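Local coordinates for protein cytosol aminopeptidase (Staphylococcus aureus subsp. aureus, PDB 3KZW) that probably removes N-terminal amino acids from peptides as a metal-dependent leucyl aminopeptidase of the cytosol aminopeptidase family, assembled as a hexamer, at residues E245-L250 with P261-I266; V330-C335 with V376-Q381; S443-H446 with D451-N454. All coordinates share one frame; numbering follows the deposited sequence.

Contact 1: residues E245-L250 with P261-I266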
loop_
_atom_site.group_PDB
_atom_site.type_symbol
_atom_site.label_atom_id
_atom_site.label_comp_id
_atom_site.label_asym_id
_atom_site.label_seq_id
_atom_site.Cartn_x
_atom_site.Cartn_y
_atom_site.Cartn_z
ATOM N N GLU A 245 -32.716 28.733 3.806
ATOM C CA GLU A 245 -33.682 27.855 4.467
ATOM C C GLU A 245 -33.007 26.861 5.415
ATOM O O GLU A 245 -33.680 26.093 6.102
ATOM C CB GLU A 245 -34.556 27.129 3.440
ATOM C CG GLU A 245 -35.624 28.018 2.813
ATOM C CD GLU A 245 -36.568 27.270 1.884
ATOM O OE1 GLU A 245 -36.534 26.019 1.855
ATOM O OE2 GLU A 245 -37.353 27.943 1.183
ATOM N N GLY A 246 -31.677 26.879 5.441
ATOM C CA GLY A 246 -30.907 26.133 6.434
ATOM C C GLY A 246 -30.542 24.705 6.082
ATOM O O GLY A 246 -30.358 23.879 6.976
ATOM N N PHE A 247 -30.429 24.412 4.785
ATOM C CA PHE A 247 -29.974 23.102 4.313
ATOM C C PHE A 247 -28.452 23.002 4.424
ATOM O O PHE A 247 -27.749 22.876 3.420
ATOM C CB PHE A 247 -30.424 22.860 2.869
ATOM C CG PHE A 247 -31.878 22.516 2.731
ATOM C CD1 PHE A 247 -32.849 23.515 2.679
ATOM C CD2 PHE A 247 -32.279 21.189 2.635
ATOM C CE1 PHE A 247 -34.199 23.197 2.543
ATOM C CE2 PHE A 247 -33.622 20.857 2.499
ATOM C CZ PHE A 247 -34.586 21.864 2.454
ATOM N N GLY A 248 -27.960 23.052 5.660
ATOM C CA GLY A 248 -26.529 23.158 5.950
ATOM C C GLY A 248 -25.648 22.036 5.439
ATOM O O GLY A 248 -24.543 22.290 4.954
ATOM N N LEU A 249 -26.130 20.799 5.548
ATOM C CA LEU A 249 -25.362 19.632 5.124
ATOM C C LEU A 249 -25.268 19.527 3.604
ATOM O O LEU A 249 -24.200 19.233 3.068
ATOM C CB LEU A 249 -25.940 18.346 5.721
ATOM C CG LEU A 249 -25.989 18.205 7.247
ATOM C CD1 LEU A 249 -26.522 16.838 7.629
ATOM C CD2 LEU A 249 -24.631 18.441 7.893
ATOM N N LEU A 250 -26.383 19.777 2.918
ATOM C CA LEU A 250 -26.411 19.793 1.455
ATOM C C LEU A 250 -25.529 20.911 0.900
ATOM O O LEU A 250 -24.863 20.735 -0.122
ATOM C CB LEU A 250 -27.853 19.919 0.940
ATOM C CG LEU A 250 -28.130 20.000 -0.569
ATOM C CD1 LEU A 250 -27.515 18.834 -1.344
ATOM C CD2 LEU A 250 -29.624 20.077 -0.823
ATOM N N PRO A 261 -25.347 22.905 -5.495
ATOM C CA PRO A 261 -26.388 21.912 -5.214
ATOM C C PRO A 261 -27.820 22.384 -5.485
ATOM O O PRO A 261 -28.075 23.587 -5.593
ATOM C CB PRO A 261 -26.203 21.621 -3.717
ATOM C CG PRO A 261 -25.489 22.798 -3.181
ATOM C CD PRO A 261 -24.576 23.226 -4.279
ATOM N N ARG A 262 -28.733 21.423 -5.603
ATOM C CA ARG A 262 -30.155 21.687 -5.800
ATOM C C ARG A 262 -30.970 20.719 -4.951
ATOM O O ARG A 262 -30.519 19.601 -4.668
ATOM C CB ARG A 262 -30.548 21.512 -7.273
ATOM C CG ARG A 262 -29.914 22.492 -8.254
ATOM C CD ARG A 262 -30.526 23.876 -8.146
ATOM N NE ARG A 262 -30.068 24.759 -9.216
ATOM C CZ ARG A 262 -28.971 25.510 -9.162
ATOM N NH1 ARG A 262 -28.193 25.495 -8.089
ATOM N NH2 ARG A 262 -28.649 26.279 -10.189
ATOM N N LEU A 263 -32.159 21.154 -4.536
ATOM C CA LEU A 263 -33.133 20.247 -3.933
ATOM C C LEU A 263 -34.376 20.191 -4.807
ATOM O O LEU A 263 -34.997 21.220 -5.082
ATOM C CB LEU A 263 -33.502 20.670 -2.509
ATOM C CG LEU A 263 -34.337 19.639 -1.738
ATOM C CD1 LEU A 263 -33.448 18.690 -0.951
ATOM C CD2 LEU A 263 -35.319 20.323 -0.816
ATOM N N VAL A 264 -34.726 18.984 -5.243
ATOM C CA VAL A 264 -35.868 18.779 -6.129
ATOM C C VAL A 264 -37.002 18.085 -5.379
ATOM O O VAL A 264 -36.818 16.997 -4.829
ATOM C CB VAL A 264 -35.477 17.964 -7.390
ATOM C CG1 VAL A 264 -36.652 17.856 -8.353
ATOM C CG2 VAL A 264 -34.284 18.595 -8.087
ATOM N N THR A 265 -38.164 18.733 -5.350
ATOM C CA THR A 265 -39.363 18.159 -4.745
ATOM C C THR A 265 -40.335 17.748 -5.846
ATOM O O THR A 265 -40.687 18.553 -6.710
ATOM C CB THR A 265 -40.051 19.146 -3.770
ATOM O OG1 THR A 265 -39.075 19.710 -2.887
ATOM C CG2 THR A 265 -41.111 18.441 -2.944
ATOM N N ILE A 266 -40.747 16.484 -5.811
ATOM C CA ILE A 266 -41.658 15.923 -6.805
ATOM C C ILE A 266 -42.915 15.411 -6.110
ATOM O O ILE A 266 -42.841 14.509 -5.280
ATOM C CB ILE A 266 -40.988 14.762 -7.583
ATOM C CG1 ILE A 266 -39.699 15.232 -8.261
ATOM C CG2 ILE A 266 -41.944 14.176 -8.614
ATOM C CD1 ILE A 266 -38.781 14.103 -8.694
#

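Contact 2: residues V330-C335 with V376-Q381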
loop_
_atom_site.group_PDB
_atom_site.type_symbol
_atom_site.label_atom_id
_atom_site.label_comp_id
_atom_site.label_asym_id
_atom_site.label_seq_id
_atom_site.Cartn_x
_atom_site.Cartn_y
_atom_site.Cartn_z
ATOM N N VAL A 330 -44.555 11.863 -2.407
ATOM C CA VAL A 330 -43.668 13.017 -2.398
ATOM C C VAL A 330 -42.225 12.537 -2.556
ATOM O O VAL A 330 -41.743 11.714 -1.778
ATOM C CB VAL A 330 -43.865 13.923 -1.140
ATOM C CG1 VAL A 330 -43.593 13.163 0.162
ATOM C CG2 VAL A 330 -42.993 15.170 -1.233
ATOM N N GLY A 331 -41.555 13.031 -3.591
ATOM C CA GLY A 331 -40.178 12.655 -3.875
ATOM C C GLY A 331 -39.237 13.797 -3.565
ATOM O O GLY A 331 -39.460 14.923 -4.010
ATOM N N VAL A 332 -38.193 13.509 -2.791
ATOM C CA VAL A 332 -37.192 14.514 -2.436
ATOM C C VAL A 332 -35.822 14.067 -2.930
ATOM O O VAL A 332 -35.349 12.982 -2.581
ATOM C CB VAL A 332 -37.146 14.786 -0.909
ATOM C CG1 VAL A 332 -36.159 15.906 -0.586
ATOM C CG2 VAL A 332 -38.536 15.130 -0.375
ATOM N N LEU A 333 -35.196 14.909 -3.749
ATOM C CA LEU A 333 -33.880 14.615 -4.305
ATOM C C LEU A 333 -32.856 15.638 -3.839
ATOM O O LEU A 333 -33.020 16.840 -4.059
ATOM C CB LEU A 333 -33.934 14.570 -5.836
ATOM C CG LEU A 333 -35.066 13.784 -6.504
ATOM C CD1 LEU A 333 -35.000 13.963 -8.005
ATOM C CD2 LEU A 333 -35.028 12.304 -6.140
ATOM N N ALA A 334 -31.808 15.151 -3.179
ATOM C CA ALA A 334 -30.697 15.995 -2.752
ATOM C C ALA A 334 -29.576 15.886 -3.771
ATOM O O ALA A 334 -28.870 14.877 -3.818
ATOM C CB ALA A 334 -30.216 15.585 -1.372
ATOM N N CYS A 335 -29.425 16.927 -4.588
ATOM C CA CYS A 335 -28.462 16.920 -5.688
ATOM C C CYS A 335 -27.271 17.822 -5.408
ATOM O O CYS A 335 -27.445 18.978 -5.039
ATOM C CB CYS A 335 -29.139 17.349 -6.989
ATOM S SG CYS A 335 -30.651 16.438 -7.361
ATOM N N VAL A 376 -34.157 13.794 4.203
ATOM C CA VAL A 376 -35.064 12.993 5.029
ATOM C C VAL A 376 -35.830 13.880 6.011
ATOM O O VAL A 376 -37.048 13.739 6.161
ATOM C CB VAL A 376 -34.326 11.836 5.767
ATOM C CG1 VAL A 376 -35.171 11.269 6.897
ATOM C CG2 VAL A 376 -33.958 10.730 4.789
ATOM N N PHE A 377 -35.117 14.800 6.660
ATOM C CA PHE A 377 -35.742 15.737 7.593
ATOM C C PHE A 377 -36.774 16.615 6.889
ATOM O O PHE A 377 -37.851 16.870 7.429
ATOM C CB PHE A 377 -34.694 16.598 8.308
ATOM C CG PHE A 377 -35.252 17.407 9.444
ATOM C CD1 PHE A 377 -35.454 16.828 10.696
ATOM C CD2 PHE A 377 -35.588 18.744 9.264
ATOM C CE1 PHE A 377 -35.982 17.572 11.754
ATOM C CE2 PHE A 377 -36.120 19.497 10.318
ATOM C CZ PHE A 377 -36.314 18.908 11.563
ATOM N N TYR A 378 -36.436 17.065 5.682
ATOM C CA TYR A 378 -37.354 17.850 4.861
ATOM C C TYR A 378 -38.571 17.031 4.429
ATOM O O TYR A 378 -39.690 17.538 4.419
ATOM C CB TYR A 378 -36.631 18.425 3.639
ATOM C CG TYR A 378 -37.530 19.183 2.686
ATOM C CD1 TYR A 378 -37.995 20.462 3.001
ATOM C CD2 TYR A 378 -37.911 18.626 1.467
ATOM C CE1 TYR A 378 -38.822 21.163 2.129
ATOM C CE2 TYR A 378 -38.737 19.318 0.586
ATOM C CZ TYR A 378 -39.187 20.585 0.924
ATOM O OH TYR A 378 -40.001 21.272 0.058
ATOM N N ALA A 379 -38.347 15.768 4.077
ATOM C CA ALA A 379 -39.432 14.876 3.665
ATOM C C ALA A 379 -40.437 14.637 4.794
ATOM O O ALA A 379 -41.639 14.512 4.549
ATOM C CB ALA A 379 -38.870 13.557 3.161
ATOM N N ASN A 380 -39.932 14.590 6.026
ATOM C CA ASN A 380 -40.747 14.317 7.205
ATOM C C ASN A 380 -41.699 15.463 7.566
ATOM O O ASN A 380 -42.677 15.262 8.290
ATOM C CB ASN A 380 -39.848 13.967 8.395
ATOM C CG ASN A 380 -40.517 13.025 9.380
ATOM O OD1 ASN A 380 -41.406 12.250 9.021
ATOM N ND2 ASN A 380 -40.082 13.078 10.632
ATOM N N GLN A 381 -41.407 16.657 7.052
ATOM C CA GLN A 381 -42.267 17.831 7.224
ATOM C C GLN A 381 -43.630 17.610 6.567
ATOM O O GLN A 381 -44.639 18.155 7.016
ATOM C CB GLN A 381 -41.615 19.072 6.611
ATOM C CG GLN A 381 -40.166 19.306 7.010
ATOM C CD GLN A 381 -40.021 20.223 8.202
ATOM O OE1 GLN A 381 -40.630 20.003 9.255
ATOM N NE2 GLN A 381 -39.201 21.262 8.047
#

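Contact 3: residues S443-H446 with D451-N454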
loop_
_atom_site.group_PDB
_atom_site.type_symbol
_atom_site.label_atom_id
_atom_site.label_comp_id
_atom_site.label_asym_id
_atom_site.label_seq_id
_atom_site.Cartn_x
_atom_site.Cartn_y
_atom_site.Cartn_z
ATOM N N SER A 443 -23.123 5.256 18.447
ATOM C CA SER A 443 -21.845 5.630 17.843
ATOM C C SER A 443 -21.919 6.809 16.873
ATOM O O SER A 443 -20.898 7.445 16.595
ATOM C CB SER A 443 -21.162 4.423 17.190
ATOM O OG SER A 443 -21.895 3.968 16.070
ATOM N N ILE A 444 -23.117 7.111 16.369
ATOM C CA ILE A 444 -23.307 8.296 15.519
ATOM C C ILE A 444 -23.195 9.581 16.337
ATOM O O ILE A 444 -23.085 10.675 15.784
ATOM C CB ILE A 444 -24.645 8.276 14.719
ATOM C CG1 ILE A 444 -25.857 8.202 15.657
ATOM C CG2 ILE A 444 -24.647 7.140 13.692
ATOM C CD1 ILE A 444 -27.168 8.594 15.006
ATOM N N LYS A 445 -23.210 9.431 17.658
ATOM C CA LYS A 445 -23.111 10.558 18.580
ATOM C C LYS A 445 -21.707 10.700 19.179
ATOM O O LYS A 445 -21.470 11.580 20.010
ATOM C CB LYS A 445 -24.151 10.418 19.698
ATOM C CG LYS A 445 -25.605 10.437 19.210
ATOM C CD LYS A 445 -26.590 10.012 20.300
ATOM C CE LYS A 445 -26.864 11.137 21.291
ATOM N NZ LYS A 445 -27.859 10.739 22.330
ATOM N N HIS A 446 -20.782 9.840 18.751
ATOM C CA HIS A 446 -19.408 9.852 19.264
ATOM C C HIS A 446 -18.554 10.953 18.628
ATOM O O HIS A 446 -17.621 10.682 17.863
ATOM C CB HIS A 446 -18.730 8.482 19.100
ATOM C CG HIS A 446 -19.261 7.423 20.017
ATOM N ND1 HIS A 446 -19.117 6.076 19.756
ATOM C CD2 HIS A 446 -19.936 7.508 21.189
ATOM C CE1 HIS A 446 -19.677 5.378 20.729
ATOM N NE2 HIS A 446 -20.182 6.223 21.611
ATOM N N ASP A 451 -22.987 17.414 17.935
ATOM C CA ASP A 451 -24.055 16.486 18.316
ATOM C C ASP A 451 -23.870 15.135 17.639
ATOM O O ASP A 451 -24.097 14.092 18.255
ATOM C CB ASP A 451 -25.431 17.053 17.944
ATOM C CG ASP A 451 -25.780 18.315 18.716
ATOM O OD1 ASP A 451 -25.531 18.364 19.936
ATOM O OD2 ASP A 451 -26.324 19.257 18.105
ATOM N N LEU A 452 -23.463 15.166 16.370
ATOM C CA LEU A 452 -23.296 13.956 15.568
ATOM C C LEU A 452 -21.968 13.935 14.812
ATOM O O LEU A 452 -21.357 14.979 14.570
ATOM C CB LEU A 452 -24.459 13.796 14.580
ATOM C CG LEU A 452 -25.885 13.661 15.128
ATOM C CD1 LEU A 452 -26.901 13.933 14.036
ATOM C CD2 LEU A 452 -26.123 12.299 15.768
ATOM N N VAL A 453 -21.531 12.730 14.455
ATOM C CA VAL A 453 -20.348 12.527 13.620
ATOM C C VAL A 453 -20.747 11.667 12.413
ATOM O O VAL A 453 -21.614 10.794 12.533
ATOM C CB VAL A 453 -19.165 11.913 14.433
ATOM C CG1 VAL A 453 -19.432 10.454 14.819
ATOM C CG2 VAL A 453 -17.855 12.045 13.674
ATOM N N ASN A 454 -20.140 11.925 11.257
ATOM C CA ASN A 454 -20.562 11.264 10.019
ATOM C C ASN A 454 -19.768 10.006 9.654
ATOM O O ASN A 454 -20.052 9.360 8.642
ATOM C CB ASN A 454 -20.589 12.258 8.842
ATOM C CG ASN A 454 -19.232 12.428 8.171
ATOM O OD1 ASN A 454 -18.195 12.517 8.833
ATOM N ND2 ASN A 454 -19.238 12.484 6.843
#

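Contact 1: residues E245-L250 with P261-I266
The backbones of Leu-250 and Pro-261 come nearest to each other, CA to CA 7.0 Å, at the point where helix 248-254 faces the start of strand 262-269. Ahead of that helix the chain makes a tight junction: Gly-246, at positive phi (89°), closes the preceding helix 239-244 in a Schellman motif, and Phe-247 follows at once as N-cap of the next helix while sitting at the centre of an inverse gamma turn. The two segments bury 216 Å² between them; the side-chain contacts across are apolar, with two backbone carbonyls resting on carbon atoms. In Leu-250, chi1 of 178° carries CG toward the strand, and the branch at CG divides the methyls between two partners. CD1 lies 3.9 Å from Pro-261 CB, the leucine and the proline ring running past each other in opposite directions, while CD2 reaches Leu-263 CD1 at 4.1 Å. The carbonyl O of Leu-250 also packs on the proline, 3.7 Å from Pro-261 CG. The fold here is the catalytic-domain sheet, in which strand 262-269 runs antiparallel between strands 233-237 and 328-338; Leu-263 touches Tyr-378 of helix 368-380, and Phe-247 and Leu-250 touch Leu-242 of helix 239-244. Phe-247 and Leu-263 cross at about a right angle, and Leu-263 CD2 meets the ring obliquely, 3.7 Å from Phe-247 CZ. Leu-263 CD1 also approaches this ring, 4.1 Å from Phe-247 CE2. Arg-262 points away from the helix, and its NH1 donates to Pro-261 O at 3.1 Å, from above the carbonyl plane.

Contact 2: residues V330-C335 with V376-Q381
Val-332 points from strand 328-338 toward helix 368-380, and its CA lies 6.5 Å from that of Ala-379, the nearest backbone approach. From CB the side chain divides into two methyls with separate closest partners. CG1, anti to the backbone N (chi1 -176°), meets Tyr-378 at the edge of the ring, near its plane, 3.8 Å from Tyr-378 CD2. CG2, placed beside the backbone N, rests on the methyl of the next helix residue, 3.9 Å from Ala-379 CB, and also lies 4.0 Å from Tyr-378 CD2. One valine thus packs against two consecutive helix residues, an aromatic edge and a small methyl. This is helix-on-sheet packing in the alpha/beta catalytic domain: strand 328-338 is an inner strand, parallel to 278-285 and antiparallel to 262-269, and Leu-263 of the latter touches both Val-332 and Tyr-378. The 152 Å² buried here come mainly from Val-332, Ala-379 and Tyr-378. Tyr-378 carries CG anti to its own N, chi1 176°, and the ring extends toward the sheet. The OH of Tyr-378 is hydrogen-bonded to the OH of Tyr-382, with weak hydrogen bonds to Lys-237 and Thr-265.

Contact 3: residues S443-H446 with D451-N454
Ile-444 and Leu-452 lie side by side and point the same way, meeting at their ends, where Ile-444 CD1 is 3.9 Å from Leu-452 CD2. Lys-445 crosses the same leucine obliquely, its CG also 3.9 Å from Leu-452 CD2, so this one methyl has the aliphatic part of the lysine and the isoleucine against it. The backbones are joined by a hydrogen bond from Val-453 N to Ile-444 O, 2.9 Å long and nearly straight (165° at the hydrogen), with the donor tilted 27° from the carbonyl plane. The same oxygen receives a CA-H...O contact from Leu-452 CA at 3.3 Å, and the Leu-452 CD2 methyl also lies against it, 3.4 Å from Ile-444 O. Val-453 points toward the type I turn 443-446; its CG1, set between the backbone N and carbonyl carbon (chi1 70°), packs 3.5 Å from His-446 O. The His-446 ring folds back over the turn, with Ser-443 CA over one face, offset toward the rim. Asp-451 OD2 is hydrogen-bonded to Ser-167 of the second subunit, placing this edge at a subunit interface. The turn follows helix 438-443, Phe-464 of helix 461-470 packs on Ile-444 and Val-453, and strand 452-453 is paired in parallel with strand 358-360 of a three-stranded sheet.

How the contacts relate
The three contacts come one after another along the chain without nesting, and all belong to the catalytic part of the protein. Contacts 1 and 2 are neighbours, their centres 8 Å apart, because strands 262-269 and 328-338 are antiparallel partners in one sheet; Arg-262 N to Cys-335 O, 2.8 Å, is a probable hydrogen bond between them. Helix 368-380 belongs to contact 2 and also packs on Phe-247, Leu-250 and Leu-263 of contact 1, giving both a common layer. Contact 3 stands apart, centred about 22 Å from the centre of each, in the small sheet with strand 358-360. The first two are buried helix-on-sheet packing within the catalytic domain, the third a peripheral turn that borders a second subunit.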